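Local coordinates for protein mosquitocidal toxin (Bacillus sphaericus, PDB 2CB4) that probably transfers ADP-ribose from NAD+ to target proteins through this catalytic domain, and so contributes to the killing of mosquitoes, at residues D108-L111 / L112-L115; Q71-N74 / E75-L78. The protein carries 1 engineered substitution. One frame throughout, in Å; residues are numbered along the deposited sequence.

Contact 1 of 2, residues D108-L111 / L112-L115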
# COMPACT_ATOMS: atom_id res chain seq x y z
N ASP A 108 -15.15 10.61 -23.11
CA ASP A 108 -13.91 10.35 -23.85
C ASP A 108 -14.00 10.63 -25.34
O ASP A 108 -13.07 11.15 -25.94
CB ASP A 108 -13.43 8.92 -23.64
CG ASP A 108 -13.14 8.58 -22.19
OD1 ASP A 108 -13.36 9.45 -21.31
OD2 ASP A 108 -12.71 7.43 -21.91
N THR A 109 -15.13 10.23 -25.93
CA THR A 109 -15.35 10.38 -27.38
C THR A 109 -16.37 11.43 -27.72
O THR A 109 -16.71 11.60 -28.87
CB THR A 109 -15.78 9.03 -28.04
OG1 THR A 109 -16.91 8.49 -27.33
CG2 THR A 109 -14.64 8.04 -27.98
N HIS A 110 -16.84 12.15 -26.71
CA HIS A 110 -17.82 13.19 -26.93
C HIS A 110 -17.23 14.43 -27.59
O HIS A 110 -16.84 15.40 -26.94
CB HIS A 110 -18.59 13.52 -25.65
CG HIS A 110 -19.86 14.26 -25.91
ND1 HIS A 110 -20.99 14.10 -25.13
CD2 HIS A 110 -20.20 15.15 -26.88
CE1 HIS A 110 -21.96 14.87 -25.59
NE2 HIS A 110 -21.50 15.51 -26.66
N LEU A 111 -17.20 14.39 -28.92
CA LEU A 111 -16.64 15.46 -29.73
C LEU A 111 -17.16 16.87 -29.52
O LEU A 111 -16.38 17.81 -29.44
CB LEU A 111 -16.65 15.08 -31.21
CG LEU A 111 -15.97 16.08 -32.17
CD1 LEU A 111 -14.51 16.29 -31.77
CD2 LEU A 111 -16.08 15.59 -33.59
N LEU A 112 -18.48 17.03 -29.47
CA LEU A 112 -19.07 18.37 -29.29
C LEU A 112 -18.77 18.96 -27.91
O LEU A 112 -18.52 20.15 -27.80
CB LEU A 112 -20.58 18.37 -29.56
CG LEU A 112 -20.94 18.51 -31.05
CD1 LEU A 112 -22.43 18.25 -31.24
CD2 LEU A 112 -20.53 19.86 -31.63
N ASN A 113 -18.73 18.11 -26.89
CA ASN A 113 -18.44 18.58 -25.56
C ASN A 113 -16.98 18.96 -25.47
O ASN A 113 -16.61 19.96 -24.81
CB ASN A 113 -18.75 17.53 -24.52
CG ASN A 113 -20.18 17.57 -24.08
OD1 ASN A 113 -21.01 18.39 -24.55
ND2 ASN A 113 -20.51 16.69 -23.18
N TYR A 114 -16.16 18.15 -26.15
CA TYR A 114 -14.73 18.39 -26.15
C TYR A 114 -14.42 19.80 -26.71
O TYR A 114 -13.76 20.61 -26.09
CB TYR A 114 -13.98 17.24 -26.84
CG TYR A 114 -12.67 17.67 -27.29
CD1 TYR A 114 -11.63 17.79 -26.36
CD2 TYR A 114 -12.46 18.10 -28.62
CE1 TYR A 114 -10.41 18.31 -26.75
CE2 TYR A 114 -11.25 18.61 -29.00
CZ TYR A 114 -10.23 18.73 -28.04
OH TYR A 114 -9.00 19.16 -28.42
N LEU A 115 -14.99 20.10 -27.85
CA LEU A 115 -14.81 21.42 -28.50
C LEU A 115 -15.44 22.59 -27.75
O LEU A 115 -14.96 23.72 -27.75
CB LEU A 115 -15.46 21.36 -29.89
CG LEU A 115 -14.96 20.32 -30.89
CD1 LEU A 115 -15.99 20.28 -32.03
CD2 LEU A 115 -13.49 20.74 -31.40
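One face of the H110 imidazole carries the N113 side chain, while the backbone N of L112 lies at the ring's edge, near its plane. The amide of N113 is stacked on the ring with the planes 10° apart, and its ND2 sits 3.2 Å above the H110 ring plane, offset toward the rim. N113 CB adds a CH-pi contact, 3.8 Å from the H110 centroid and over the face. The H110 ring swings back over the first turn because its CG is anti to the backbone N (chi1 -162°). Outside this pair, E107 takes a hydrogen bond from N113 ND2, and D34 of the second subunit packs on H110.

H110 is the N-cap of helix 111-117 and the centre of an inverse gamma turn closed by a weak bond of 2.8 Å from L111 N to T109 O. The helical bonds begin at once: Y114 N reaches H110 O at 2.9 Å, and L115 N reaches L111 O at 3.1 Å, with an N-H...O angle of 168°. L111 O also lies at the edge of the Y114 ring, whose OH is hydrogen-bonded to S125. On the apolar side, L111 CD1 touches L115 CG at 4.1 Å and Y114 CD2 at 4.2 Å.

Contact 2 of 2, residues Q71-N74 / E75-L78; sequences QIDN and EHRL
A type I beta turn, D73 to H76, joins Q71-N74 to E75-L78 on the approach to strand 78-82, the first strand of the large mixed sheet of this ADP-ribosyltransferase domain. The evidence is the bond from H76 N to D73 O, 2.9 Å, together with the right-handed helical backbone angles of N74 and E75, as expected at the two central positions of such a turn. A weak bond of 3.4 Å from R77 N to N74 O overlaps it one residue later.

The side chain of D73 fastens the same turn. Its CG stands between its own backbone N and carbonyl carbon (chi1 54°), which folds the carboxylate back over the turn. There H76 ND1 donates to the syn lone pair of D73 OD1 at 2.7 Å, the oxygen lying close to the ring plane and the carboxylate nearly coplanar with the imidazole. H76 N makes a weak second bond to D73 OD1 at 3.1 Å. The other oxygen, D73 OD2, is met from above the carboxylate plane by Q71 NE2 at 3.0 Å, and Q71 CG packs obliquely on the ring, 3.7 Å from H76 ND1. R77 extends away from the turn to salt bridges with E155 and E137.

ND1 donates to D73, and H76 NE2 is hydrogen-bonded to the carbonyl oxygen of E60, so both ring nitrogens probably carry protons. The imidazole would then be cationic and would offset the negative charges of D73 and E75, whose OD2 and OE1 stand 4.6 Å apart.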
# COMPACT_ATOMS: atom_id res chain seq x y z
N GLN A 71 0.99 14.50 -47.71
CA GLN A 71 0.94 15.68 -48.55
C GLN A 71 1.49 16.86 -47.75
O GLN A 71 0.92 17.28 -46.73
CB GLN A 71 -0.52 15.95 -48.95
CG GLN A 71 -0.70 17.09 -49.95
CD GLN A 71 -0.01 16.80 -51.24
OE1 GLN A 71 0.05 15.64 -51.68
NE2 GLN A 71 0.59 17.82 -51.84
N ILE A 72 2.61 17.39 -48.20
CA ILE A 72 3.26 18.49 -47.52
C ILE A 72 3.17 19.76 -48.34
O ILE A 72 4.01 20.02 -49.19
CB ILE A 72 4.76 18.11 -47.20
CG1 ILE A 72 4.81 16.86 -46.30
CG2 ILE A 72 5.52 19.29 -46.56
CD1 ILE A 72 6.13 16.25 -46.21
N ASP A 73 2.12 20.56 -48.10
CA ASP A 73 1.91 21.83 -48.79
C ASP A 73 1.20 22.79 -47.83
O ASP A 73 0.66 22.36 -46.82
CB ASP A 73 1.11 21.66 -50.11
CG ASP A 73 -0.22 20.93 -49.95
OD1 ASP A 73 -0.79 20.89 -48.84
OD2 ASP A 73 -0.73 20.41 -50.96
N ASN A 74 1.23 24.08 -48.14
CA ASN A 74 0.61 25.10 -47.29
C ASN A 74 -0.81 24.77 -46.90
O ASN A 74 -1.26 25.06 -45.79
CB ASN A 74 0.63 26.45 -47.98
CG ASN A 74 2.02 27.04 -48.08
OD1 ASN A 74 2.98 26.48 -47.55
ND2 ASN A 74 2.13 28.18 -48.74
N GLU A 75 -1.53 24.20 -47.84
CA GLU A 75 -2.93 23.89 -47.62
C GLU A 75 -3.18 22.82 -46.56
O GLU A 75 -4.24 22.80 -45.95
CB GLU A 75 -3.56 23.54 -48.99
CG GLU A 75 -5.08 23.45 -49.02
CD GLU A 75 -5.58 22.48 -50.08
OE1 GLU A 75 -4.88 22.30 -51.12
OE2 GLU A 75 -6.66 21.89 -49.86
N HIS A 76 -2.17 21.96 -46.31
CA HIS A 76 -2.26 20.89 -45.31
C HIS A 76 -1.38 21.09 -44.08
O HIS A 76 -1.28 20.22 -43.22
CB HIS A 76 -2.01 19.51 -45.96
CG HIS A 76 -3.07 19.14 -46.94
ND1 HIS A 76 -2.98 19.47 -48.28
CD2 HIS A 76 -4.29 18.58 -46.77
CE1 HIS A 76 -4.08 19.10 -48.90
NE2 HIS A 76 -4.90 18.56 -48.00
N ARG A 77 -0.75 22.26 -44.01
CA ARG A 77 0.13 22.64 -42.92
C ARG A 77 -0.69 22.99 -41.68
O ARG A 77 -1.54 23.92 -41.68
CB ARG A 77 0.98 23.83 -43.34
CG ARG A 77 2.05 24.20 -42.32
CD ARG A 77 3.04 25.15 -42.95
NE ARG A 77 4.07 25.57 -42.01
CZ ARG A 77 4.10 26.74 -41.39
NH1 ARG A 77 3.14 27.64 -41.62
NH2 ARG A 77 5.09 27.04 -40.56
N LEU A 78 -0.45 22.22 -40.62
CA LEU A 78 -1.17 22.40 -39.35
C LEU A 78 -0.22 22.92 -38.26
O LEU A 78 1.01 22.74 -38.31
CB LEU A 78 -1.81 21.09 -38.89
CG LEU A 78 -2.76 20.43 -39.89
CD1 LEU A 78 -3.10 19.02 -39.39
CD2 LEU A 78 -4.02 21.29 -39.99

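How the contacts relate
After helix 36-44 the chain reaches contact 2 first, where residues 71-78 close a tight turn and run into strand 78-82. Helix 86-92 and a loop follow before contact 1, where residues 108-115 start helix 111-117. The contacts are in series, neither nesting nor crossing, with centres 26 Å apart on opposite sides of the chain's centre and nearest atoms about 12 Å apart. Strand 123-131 is their common neighbour: R77 pairs through its backbone with A129, and Y114 bonds to S125. L111 further joins the helix start to helix 36-44 through I43, and L115 packs on strand 180-184, at T182 and the engineered Q180.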